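Local coordinates for fructooligosaccharide ABC transporter substrate-binding protein FusA (Streptococcus pneumoniae, PDB 5G5Y), which captures short- and long-chain fructooligosaccharides, preferring tetrasaccharides and larger, and serves as the solute-binding protein of the FusABC-MsmK import system, at residues W252-I256 with N273-G277; D179-F185 with K263-F268; N191-L197 with Y267-D271. All blocks are in the same frame, centred on the assembly; numbering follows the deposited sequence.

How the contacts relate
Strand 264-269 ties the three contacts together, since contacts 2 and 3 share Tyr-267 and Phe-268 and contact 1 joins the helix just before that strand to the loop just after it. Contact 2 is the buried one, parallel strand pairing with aromatic side chains on both faces and a calcium ion at one end. Contacts 1 and 3 are only partly buried and hold substrate-binding residues: Asn-274 in contact 1, Asn-191 and Trp-270 in contact 3. Contact 1 is almost wholly apolar; contact 3 adds a threonine-carboxylate hydrogen bond. Two hydrogen bonds, Tyr-255 OH to Phe-268 O and Thr-276 OG1 to Tyr-267 OH, each 2.7 Å, tie contact 1 to strand 264-269.

Contact 1 (W252-I256 with N273-G277); sequences WNSYI and NNVTG
Val-275 sets its two methyl groups against three side chains of helix 252-260, and its CG2 does most of the touching. From CB the valine divides: CG1 stands anti to the backbone N (chi1 -179°) and comes within 4.4 Å of Tyr-255 CE2, a loose approach, while CG2 lies beside the backbone N and enters the angle between Trp-252 and Ile-256. There Val-275 CG2 is 3.7 Å from Trp-252 CH2, at the six-membered end of the indole, and 3.9 Å from Ile-256 CG2. The same isoleucine methyl sits over the centre of the indole, 3.4 Å above its plane, so the two helix residues, one turn apart, present a joined apolar surface to the loop. That turn is closed by Ile-256 N bonding to Trp-252 O at 3.0 Å. Asn-274 adds its backbone to the contact: Asn-274 O lies 3.6 Å from Ile-256 CG2 and also obliquely near Trp-252 CZ2, and Asn-274 CB is 4.2 Å from Trp-252 CH2. The polar end of Tyr-255 is engaged elsewhere, its hydroxyl hydrogen-bonding to Phe-268 O on the neighbouring strand, and Thr-276 turns from the helix to hydrogen-bond Tyr-267 OH. With Tyr-267 and Thr-269 also touching Val-275, the loop is seated against both helix and strand. Asn-274, at the exposed end of the contact, binds substrate, as does nearby Trp-270; the arrangement thus joins helix 252-260 to a loop that lines the fructooligosaccharide-binding site of this solute-binding protein.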
loop_
_atom_site.group_PDB
_atom_site.type_symbol
_atom_site.label_atom_id
_atom_site.label_comp_id
_atom_site.label_asym_id
_atom_site.label_seq_id
_atom_site.Cartn_x
_atom_site.Cartn_y
_atom_site.Cartn_z
ATOM N N TRP A 252 -2.435 -17.016 -6.878
ATOM C CA TRP A 252 -1.999 -16.001 -7.832
ATOM C C TRP A 252 -1.492 -16.638 -9.127
ATOM O O TRP A 252 -1.824 -16.202 -10.216
ATOM C CB TRP A 252 -0.896 -15.181 -7.193
ATOM C CG TRP A 252 -0.188 -14.211 -8.116
ATOM C CD1 TRP A 252 1.116 -14.286 -8.536
ATOM C CD2 TRP A 252 -0.720 -12.986 -8.665
ATOM N NE1 TRP A 252 1.425 -13.200 -9.323
ATOM C CE2 TRP A 252 0.319 -12.384 -9.420
ATOM C CE3 TRP A 252 -1.975 -12.352 -8.608
ATOM C CZ2 TRP A 252 0.141 -11.185 -10.128
ATOM C CZ3 TRP A 252 -2.152 -11.155 -9.306
ATOM C CH2 TRP A 252 -1.088 -10.579 -10.051
ATOM N N ASN A 253 -0.684 -17.684 -8.988
ATOM C CA ASN A 253 -0.148 -18.391 -10.168
ATOM C C ASN A 253 -1.234 -18.923 -11.086
ATOM O O ASN A 253 -1.169 -18.725 -12.287
ATOM C CB ASN A 253 0.834 -19.500 -9.741
ATOM C CG ASN A 253 2.189 -18.939 -9.313
ATOM O OD1 ASN A 253 2.637 -17.919 -9.818
ATOM N ND2 ASN A 253 2.850 -19.622 -8.409
ATOM N N SER A 254 -2.262 -19.543 -10.531
ATOM C CA SER A 254 -3.365 -20.024 -11.366
ATOM C C SER A 254 -4.197 -18.901 -12.019
ATOM O O SER A 254 -4.595 -18.981 -13.184
ATOM C CB SER A 254 -4.289 -20.933 -10.555
ATOM O OG SER A 254 -5.489 -21.123 -11.296
ATOM N N TYR A 255 -4.452 -17.850 -11.233
ATOM C CA TYR A 255 -5.240 -16.679 -11.670
ATOM C C TYR A 255 -4.592 -16.012 -12.861
ATOM O O TYR A 255 -5.242 -15.742 -13.868
ATOM C CB TYR A 255 -5.278 -15.691 -10.505
ATOM C CG TYR A 255 -6.203 -14.513 -10.566
ATOM C CD1 TYR A 255 -7.583 -14.682 -10.489
ATOM C CD2 TYR A 255 -5.701 -13.209 -10.552
ATOM C CE1 TYR A 255 -8.445 -13.590 -10.456
ATOM C CE2 TYR A 255 -6.555 -12.112 -10.518
ATOM C CZ TYR A 255 -7.927 -12.307 -10.446
ATOM O OH TYR A 255 -8.798 -11.252 -10.414
ATOM N N ILE A 256 -3.301 -15.744 -12.757
ATOM C CA ILE A 256 -2.591 -15.131 -13.890
ATOM C C ILE A 256 -2.386 -16.072 -15.099
ATOM O O ILE A 256 -2.265 -15.595 -16.219
ATOM C CB ILE A 256 -1.287 -14.434 -13.471
ATOM C CG1 ILE A 256 -0.203 -15.418 -13.088
ATOM C CG2 ILE A 256 -1.559 -13.460 -12.319
ATOM C CD1 ILE A 256 1.131 -14.752 -12.838
ATOM N N ASN A 273 -1.633 -5.183 -16.382
ATOM C CA ASN A 273 -0.379 -5.645 -16.997
ATOM C C ASN A 273 0.196 -6.914 -16.343
ATOM O O ASN A 273 0.802 -7.745 -17.029
ATOM C CB ASN A 273 0.647 -4.495 -17.050
ATOM C CG ASN A 273 0.257 -3.428 -18.075
ATOM O OD1 ASN A 273 0.530 -3.590 -19.267
ATOM N ND2 ASN A 273 -0.395 -2.335 -17.630
ATOM N N ASN A 274 -0.049 -7.096 -15.042
ATOM C CA ASN A 274 0.415 -8.264 -14.333
ATOM C C ASN A 274 -0.462 -9.507 -14.510
ATOM O O ASN A 274 -0.105 -10.560 -13.987
ATOM C CB ASN A 274 0.567 -7.975 -12.832
ATOM C CG ASN A 274 1.432 -6.743 -12.554
ATOM O OD1 ASN A 274 1.025 -5.817 -11.819
ATOM N ND2 ASN A 274 2.608 -6.706 -13.163
ATOM N N VAL A 275 -1.618 -9.382 -15.152
ATOM C CA VAL A 275 -2.576 -10.491 -15.223
ATOM C C VAL A 275 -2.933 -10.749 -16.656
ATOM O O VAL A 275 -2.603 -11.830 -17.154
ATOM C CB VAL A 275 -3.837 -10.266 -14.352
ATOM C CG1 VAL A 275 -4.801 -11.448 -14.443
ATOM C CG2 VAL A 275 -3.411 -10.067 -12.912
ATOM N N THR A 276 -3.601 -9.805 -17.322
ATOM C CA THR A 276 -3.998 -9.995 -18.718
ATOM C C THR A 276 -2.986 -9.435 -19.738
ATOM O O THR A 276 -3.096 -9.713 -20.925
ATOM C CB THR A 276 -5.395 -9.448 -18.992
ATOM O OG1 THR A 276 -5.496 -8.078 -18.544
ATOM C CG2 THR A 276 -6.431 -10.352 -18.284
ATOM N N GLY A 277 -2.019 -8.658 -19.263
ATOM C CA GLY A 277 -0.910 -8.183 -20.095
ATOM C C GLY A 277 -1.051 -6.758 -20.570
ATOM O O GLY A 277 -2.024 -6.044 -20.239
#

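Contact 2 (D179-F185 with K263-F268); sequences DEIPFSF and KFGVYF. With CA (calcium ion), chain C.
Phe-183 holds CG anti to its backbone N (chi1 -169°) and Phe-268 holds CG beside its own (chi1 -57°), which brings the two rings together as an offset edge-to-face pair. The edge of Phe-268 points at the face of Phe-183, with centroids 5.5 Å apart and planes at 80°. Phe-183 also touches Val-266 CG1, on the same face of the sheet, whereas Ile-181 and Phe-264 lie side by side on the other. There the Phe-264 ring receives Ser-184 CB over one face, 3.3 Å from CE1, while the serine hydroxyl bonds to Asp-244. Strands 181-183 and 264-269 run parallel, the former at the margin of a mixed four-stranded sheet, and helix 157-169 packs on the Phe-183 face through Leu-164. Ile-181 N donates to Lys-263 O at 2.8 Å, and Ile-181 O accepts from Gly-265 N. The pairing is irregular where the chain turns a corner at Gly-265 and Val-266: Val-266 N bonds to the next carbonyl, Pro-182 O, at 2.7 Å. Ser-184 N returns to Val-266 O. Ser-184 O is buried without a polar partner, meeting Tyr-267 CA in a CA-H...O contact. Before strand 181-183, Asp-179 OD1 binds calcium at 2.1 Å and Glu-180 grips it with both carboxylate oxygens; side chains of Asp-171, Asn-173 and Asn-175 and the backbone O of Glu-177 complete the site. Asp-179 OD2, hydrogen-bonded elsewhere, passes 3.5 Å from Lys-263 CE but stays 4.7 Å from Lys-263 NZ, too far for a salt bridge.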
loop_
_atom_site.group_PDB
_atom_site.type_symbol
_atom_site.label_atom_id
_atom_site.label_comp_id
_atom_site.label_asym_id
_atom_site.label_seq_id
_atom_site.Cartn_x
_atom_site.Cartn_y
_atom_site.Cartn_z
ATOM N N ASP A 179 -15.860 -21.629 -22.609
ATOM C CA ASP A 179 -14.606 -21.471 -21.868
ATOM C C ASP A 179 -14.492 -20.101 -21.154
ATOM O O ASP A 179 -13.656 -19.924 -20.275
ATOM C CB ASP A 179 -13.409 -21.686 -22.811
ATOM C CG ASP A 179 -13.318 -20.653 -23.940
ATOM O OD1 ASP A 179 -14.336 -20.214 -24.552
ATOM O OD2 ASP A 179 -12.173 -20.312 -24.280
ATOM N N GLU A 180 -15.358 -19.162 -21.520
ATOM C CA GLU A 180 -15.358 -17.813 -20.933
ATOM C C GLU A 180 -15.685 -17.912 -19.419
ATOM O O GLU A 180 -16.654 -18.589 -19.022
ATOM C CB GLU A 180 -16.366 -16.911 -21.651
ATOM C CG GLU A 180 -15.969 -16.431 -23.049
ATOM C CD GLU A 180 -16.273 -17.408 -24.203
ATOM O OE1 GLU A 180 -16.814 -18.508 -23.953
ATOM O OE2 GLU A 180 -15.971 -17.068 -25.385
ATOM N N ILE A 181 -14.846 -17.283 -18.599
ATOM C CA ILE A 181 -15.060 -17.182 -17.158
ATOM C C ILE A 181 -15.560 -15.755 -16.971
ATOM O O ILE A 181 -14.771 -14.826 -17.071
ATOM C CB ILE A 181 -13.770 -17.423 -16.363
ATOM C CG1 ILE A 181 -13.180 -18.802 -16.705
ATOM C CG2 ILE A 181 -14.047 -17.324 -14.854
ATOM C CD1 ILE A 181 -11.829 -19.089 -16.095
ATOM N N PRO A 182 -16.865 -15.567 -16.751
ATOM C CA PRO A 182 -17.357 -14.193 -16.740
ATOM C C PRO A 182 -16.752 -13.273 -15.682
ATOM O O PRO A 182 -16.446 -12.113 -15.993
ATOM C CB PRO A 182 -18.856 -14.369 -16.519
ATOM C CG PRO A 182 -19.123 -15.746 -17.123
ATOM C CD PRO A 182 -17.976 -16.545 -16.679
ATOM N N PHE A 183 -16.622 -13.784 -14.453
ATOM C CA PHE A 183 -16.237 -12.970 -13.269
ATOM C C PHE A 183 -15.272 -13.767 -12.399
ATOM O O PHE A 183 -15.561 -14.890 -12.022
ATOM C CB PHE A 183 -17.529 -12.654 -12.507
ATOM C CG PHE A 183 -17.413 -11.626 -11.419
ATOM C CD1 PHE A 183 -17.568 -10.270 -11.703
ATOM C CD2 PHE A 183 -17.300 -12.009 -10.080
ATOM C CE1 PHE A 183 -17.534 -9.313 -10.702
ATOM C CE2 PHE A 183 -17.272 -11.039 -9.070
ATOM C CZ PHE A 183 -17.382 -9.711 -9.388
ATOM N N SER A 184 -14.097 -13.198 -12.104
ATOM C CA SER A 184 -13.112 -13.875 -11.275
ATOM C C SER A 184 -12.418 -12.909 -10.333
ATOM O O SER A 184 -12.447 -11.700 -10.530
ATOM C CB SER A 184 -12.064 -14.588 -12.131
ATOM O OG SER A 184 -11.404 -15.548 -11.337
ATOM N N PHE A 185 -11.831 -13.482 -9.299
ATOM C CA PHE A 185 -11.152 -12.763 -8.248
ATOM C C PHE A 185 -10.404 -13.766 -7.441
ATOM O O PHE A 185 -10.595 -15.000 -7.604
ATOM C CB PHE A 185 -12.177 -12.020 -7.375
ATOM C CG PHE A 185 -13.309 -12.904 -6.884
ATOM C CD1 PHE A 185 -13.169 -13.680 -5.730
ATOM C CD2 PHE A 185 -14.490 -12.961 -7.585
ATOM C CE1 PHE A 185 -14.233 -14.501 -5.282
ATOM C CE2 PHE A 185 -15.557 -13.767 -7.136
ATOM C CZ PHE A 185 -15.422 -14.534 -5.987
ATOM N N LYS A 263 -9.088 -15.490 -20.389
ATOM C CA LYS A 263 -10.320 -16.245 -20.101
ATOM C C LYS A 263 -11.350 -15.458 -19.278
ATOM O O LYS A 263 -12.518 -15.876 -19.152
ATOM C CB LYS A 263 -9.961 -17.547 -19.398
ATOM C CG LYS A 263 -9.183 -18.541 -20.269
ATOM C CD LYS A 263 -10.092 -19.201 -21.309
ATOM C CE LYS A 263 -9.332 -20.047 -22.331
ATOM N NZ LYS A 263 -8.369 -20.976 -21.682
ATOM N N PHE A 264 -10.935 -14.305 -18.748
ATOM C CA PHE A 264 -11.755 -13.550 -17.810
ATOM C C PHE A 264 -12.605 -12.503 -18.523
ATOM O O PHE A 264 -12.138 -11.823 -19.448
ATOM C CB PHE A 264 -10.883 -12.842 -16.773
ATOM C CG PHE A 264 -10.128 -13.739 -15.834
ATOM C CD1 PHE A 264 -10.624 -14.957 -15.388
ATOM C CD2 PHE A 264 -8.914 -13.292 -15.312
ATOM C CE1 PHE A 264 -9.930 -15.695 -14.464
ATOM C CE2 PHE A 264 -8.213 -14.035 -14.398
ATOM C CZ PHE A 264 -8.716 -15.246 -13.968
ATOM N N GLY A 265 -13.868 -12.387 -18.105
ATOM C CA GLY A 265 -14.715 -11.310 -18.555
ATOM C C GLY A 265 -14.460 -10.042 -17.748
ATOM O O GLY A 265 -14.197 -8.975 -18.310
ATOM N N VAL A 266 -14.614 -10.171 -16.431
ATOM C CA VAL A 266 -14.379 -9.096 -15.467
ATOM C C VAL A 266 -13.501 -9.718 -14.415
ATOM O O VAL A 266 -13.777 -10.825 -13.965
ATOM C CB VAL A 266 -15.688 -8.543 -14.848
ATOM C CG1 VAL A 266 -15.411 -7.580 -13.677
ATOM C CG2 VAL A 266 -16.545 -7.872 -15.920
ATOM N N TYR A 267 -12.415 -9.045 -14.034
ATOM C CA TYR A 267 -11.565 -9.530 -12.958
ATOM C C TYR A 267 -10.961 -8.335 -12.205
ATOM O O TYR A 267 -11.116 -7.200 -12.625
ATOM C CB TYR A 267 -10.460 -10.494 -13.458
ATOM C CG TYR A 267 -9.308 -9.805 -14.160
ATOM C CD1 TYR A 267 -9.427 -9.329 -15.469
ATOM C CD2 TYR A 267 -8.132 -9.563 -13.489
ATOM C CE1 TYR A 267 -8.354 -8.687 -16.108
ATOM C CE2 TYR A 267 -7.065 -8.904 -14.093
ATOM C CZ TYR A 267 -7.170 -8.458 -15.391
ATOM O OH TYR A 267 -6.072 -7.817 -15.929
ATOM N N PHE A 268 -10.324 -8.626 -11.080
ATOM C CA PHE A 268 -9.743 -7.596 -10.198
ATOM C C PHE A 268 -8.236 -7.767 -10.058
ATOM O O PHE A 268 -7.746 -8.869 -9.856
ATOM C CB PHE A 268 -10.398 -7.646 -8.796
ATOM C CG PHE A 268 -11.874 -7.477 -8.828
ATOM C CD1 PHE A 268 -12.688 -8.531 -9.186
ATOM C CD2 PHE A 268 -12.466 -6.247 -8.519
ATOM C CE1 PHE A 268 -14.064 -8.380 -9.258
ATOM C CE2 PHE A 268 -13.837 -6.090 -8.588
ATOM C CZ PHE A 268 -14.645 -7.163 -8.946
HETATM CA CA CA C . -15.629 -19.505 -26.069
#

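Contact 3 (N191-L197 with Y267-D271); sequences NEDFKFL and YFTWD
Phe-194 CA sits squarely over the Phe-268 ring, 3.6 Å from its centroid and 9° off the normal, a CH-pi contact at the heart of the tight part. Phe-194 CB lies 3.7 Å from Phe-268 CE1, and Asp-193 O approaches the ring near CG at 3.4 Å. Leu-197 comes to the ring's edge instead, with CG in its plane and CD1 3.9 Å from Phe-268 CZ. The loop therefore wraps both a face and an edge of one phenylalanine. Asp-193 braces this curve: its OD2 takes Lys-195 N in an Asx turn and Lys-195 NZ in a salt bridge, the two donors arriving from opposite faces of the carboxylate, while OD1 pairs with Arg-450 on helix 429-455. Beyond the phenylalanine the packing gives way to polar contacts. Glu-192 bends at chi2 (71°) to bring its carboxylate back to the strand, and Thr-269 OG1 donates to the anti lone pair of Glu-192 OE2 at 2.7 Å. The backbones meet through CA-H...O contacts, the straighter being Glu-192 CA to Phe-268 O at 3.4 Å. At the partly exposed end the fit is looser: the amide of Asn-191 lies obliquely against Trp-270, its plane 37° from the indole, with Asn-191 ND2 3.7 Å from Trp-270 CB. Asn-191 OD1 accepts a hydrogen bond from Asn-136 ND2, which bears on the turn of the amide. Asn-191 and Trp-270 both bind substrate, so the loose end of the contact belongs to the fructooligosaccharide site, whereas its packed end seats the 191-197 loop on strand 264-269 of the mixed sheet.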
loop_
_atom_site.group_PDB
_atom_site.type_symbol
_atom_site.label_atom_id
_atom_site.label_comp_id
_atom_site.label_asym_id
_atom_site.label_seq_id
_atom_site.Cartn_x
_atom_site.Cartn_y
_atom_site.Cartn_z
ATOM N N ASN A 191 -5.279 -7.167 -3.641
ATOM C CA ASN A 191 -5.563 -6.467 -4.898
ATOM C C ASN A 191 -6.497 -7.172 -5.875
ATOM O O ASN A 191 -6.950 -6.554 -6.838
ATOM C CB ASN A 191 -4.236 -6.145 -5.590
ATOM C CG ASN A 191 -3.306 -5.309 -4.722
ATOM O OD1 ASN A 191 -3.741 -4.635 -3.773
ATOM N ND2 ASN A 191 -2.016 -5.351 -5.038
ATOM N N GLU A 192 -6.763 -8.447 -5.642
ATOM C CA GLU A 192 -7.527 -9.296 -6.525
ATOM C C GLU A 192 -8.908 -9.651 -5.975
ATOM O O GLU A 192 -9.631 -10.427 -6.568
ATOM C CB GLU A 192 -6.706 -10.557 -6.872
ATOM C CG GLU A 192 -5.505 -10.299 -7.781
ATOM C CD GLU A 192 -4.369 -9.556 -7.138
ATOM O OE1 GLU A 192 -3.952 -9.928 -6.039
ATOM O OE2 GLU A 192 -3.874 -8.579 -7.705
ATOM N N ASP A 193 -9.308 -9.046 -4.868
ATOM C CA ASP A 193 -10.617 -9.284 -4.294
ATOM C C ASP A 193 -11.702 -8.431 -4.968
ATOM O O ASP A 193 -11.395 -7.377 -5.505
ATOM C CB ASP A 193 -10.589 -8.956 -2.793
ATOM C CG ASP A 193 -11.855 -9.409 -2.086
ATOM O OD1 ASP A 193 -12.214 -10.596 -2.278
ATOM O OD2 ASP A 193 -12.563 -8.601 -1.425
ATOM N N PHE A 194 -12.975 -8.844 -4.851
ATOM C CA PHE A 194 -14.100 -8.168 -5.459
ATOM C C PHE A 194 -14.686 -6.995 -4.655
ATOM O O PHE A 194 -15.624 -6.356 -5.129
ATOM C CB PHE A 194 -15.266 -9.169 -5.800
ATOM C CG PHE A 194 -15.802 -9.924 -4.614
ATOM C CD1 PHE A 194 -16.640 -9.319 -3.689
ATOM C CD2 PHE A 194 -15.415 -11.234 -4.382
ATOM C CE1 PHE A 194 -17.093 -10.021 -2.576
ATOM C CE2 PHE A 194 -15.876 -11.929 -3.269
ATOM C CZ PHE A 194 -16.733 -11.327 -2.381
ATOM N N LYS A 195 -14.193 -6.746 -3.436
ATOM C CA LYS A 195 -14.890 -5.857 -2.482
ATOM C C LYS A 195 -15.058 -4.409 -3.009
ATOM O O LYS A 195 -15.980 -3.692 -2.577
ATOM C CB LYS A 195 -14.270 -5.899 -1.070
ATOM C CG LYS A 195 -12.878 -5.261 -0.971
ATOM C CD LYS A 195 -12.377 -5.112 0.466
ATOM C CE LYS A 195 -12.360 -6.415 1.269
ATOM N NZ LYS A 195 -11.297 -7.334 0.759
ATOM N N PHE A 196 -14.219 -3.991 -3.965
ATOM C CA PHE A 196 -14.434 -2.731 -4.699
ATOM C C PHE A 196 -15.905 -2.474 -5.133
ATOM O O PHE A 196 -16.419 -1.326 -5.090
ATOM C CB PHE A 196 -13.488 -2.675 -5.925
ATOM C CG PHE A 196 -13.684 -1.470 -6.772
ATOM C CD1 PHE A 196 -13.156 -0.238 -6.377
ATOM C CD2 PHE A 196 -14.456 -1.539 -7.903
ATOM C CE1 PHE A 196 -13.369 0.905 -7.127
ATOM C CE2 PHE A 196 -14.685 -0.391 -8.661
ATOM C CZ PHE A 196 -14.140 0.827 -8.265
ATOM N N LEU A 197 -16.607 -3.530 -5.529
ATOM C CA LEU A 197 -17.975 -3.377 -6.055
ATOM C C LEU A 197 -19.002 -3.075 -4.961
ATOM O O LEU A 197 -20.104 -2.632 -5.276
ATOM C CB LEU A 197 -18.438 -4.630 -6.814
ATOM C CG LEU A 197 -17.743 -4.901 -8.166
ATOM C CD1 LEU A 197 -18.383 -6.101 -8.857
ATOM C CD2 LEU A 197 -17.772 -3.689 -9.095
ATOM N N TYR A 267 -12.415 -9.045 -14.034
ATOM C CA TYR A 267 -11.565 -9.530 -12.958
ATOM C C TYR A 267 -10.961 -8.335 -12.205
ATOM O O TYR A 267 -11.116 -7.200 -12.625
ATOM C CB TYR A 267 -10.460 -10.494 -13.458
ATOM C CG TYR A 267 -9.308 -9.805 -14.160
ATOM C CD1 TYR A 267 -9.427 -9.329 -15.469
ATOM C CD2 TYR A 267 -8.132 -9.563 -13.489
ATOM C CE1 TYR A 267 -8.354 -8.687 -16.108
ATOM C CE2 TYR A 267 -7.065 -8.904 -14.093
ATOM C CZ TYR A 267 -7.170 -8.458 -15.391
ATOM O OH TYR A 267 -6.072 -7.817 -15.929
ATOM N N PHE A 268 -10.324 -8.626 -11.080
ATOM C CA PHE A 268 -9.743 -7.596 -10.198
ATOM C C PHE A 268 -8.236 -7.767 -10.058
ATOM O O PHE A 268 -7.746 -8.869 -9.856
ATOM C CB PHE A 268 -10.398 -7.646 -8.796
ATOM C CG PHE A 268 -11.874 -7.477 -8.828
ATOM C CD1 PHE A 268 -12.688 -8.531 -9.186
ATOM C CD2 PHE A 268 -12.466 -6.247 -8.519
ATOM C CE1 PHE A 268 -14.064 -8.380 -9.258
ATOM C CE2 PHE A 268 -13.837 -6.090 -8.588
ATOM C CZ PHE A 268 -14.645 -7.163 -8.946
ATOM N N THR A 269 -7.512 -6.658 -10.073
ATOM C CA THR A 269 -6.083 -6.634 -9.777
ATOM C C THR A 269 -5.601 -5.209 -9.656
ATOM O O THR A 269 -6.334 -4.278 -9.940
ATOM C CB THR A 269 -5.232 -7.422 -10.839
ATOM O OG1 THR A 269 -3.949 -7.685 -10.283
ATOM C CG2 THR A 269 -5.149 -6.691 -12.123
ATOM N N TRP A 270 -4.380 -5.039 -9.185
ATOM C CA TRP A 270 -3.784 -3.710 -9.102
ATOM C C TRP A 270 -3.562 -3.080 -10.459
ATOM O O TRP A 270 -3.955 -1.932 -10.712
ATOM C CB TRP A 270 -2.500 -3.785 -8.328
ATOM C CG TRP A 270 -1.750 -2.492 -8.144
ATOM C CD1 TRP A 270 -0.781 -2.004 -8.965
ATOM C CD2 TRP A 270 -1.856 -1.567 -7.049
ATOM N NE1 TRP A 270 -0.278 -0.818 -8.463
ATOM C CE2 TRP A 270 -0.919 -0.528 -7.289
ATOM C CE3 TRP A 270 -2.649 -1.507 -5.912
ATOM C CZ2 TRP A 270 -0.751 0.536 -6.425
ATOM C CZ3 TRP A 270 -2.481 -0.443 -5.032
ATOM C CH2 TRP A 270 -1.540 0.579 -5.299
ATOM N N ASP A 271 -2.946 -3.848 -11.342
ATOM C CA ASP A 271 -2.582 -3.372 -12.672
ATOM C C ASP A 271 -2.770 -4.524 -13.607
ATOM O O ASP A 271 -2.150 -5.559 -13.393
ATOM C CB ASP A 271 -1.122 -2.888 -12.613
ATOM C CG ASP A 271 -0.569 -2.389 -13.950
ATOM O OD1 ASP A 271 -1.085 -2.717 -15.050
ATOM O OD2 ASP A 271 0.448 -1.638 -13.880
#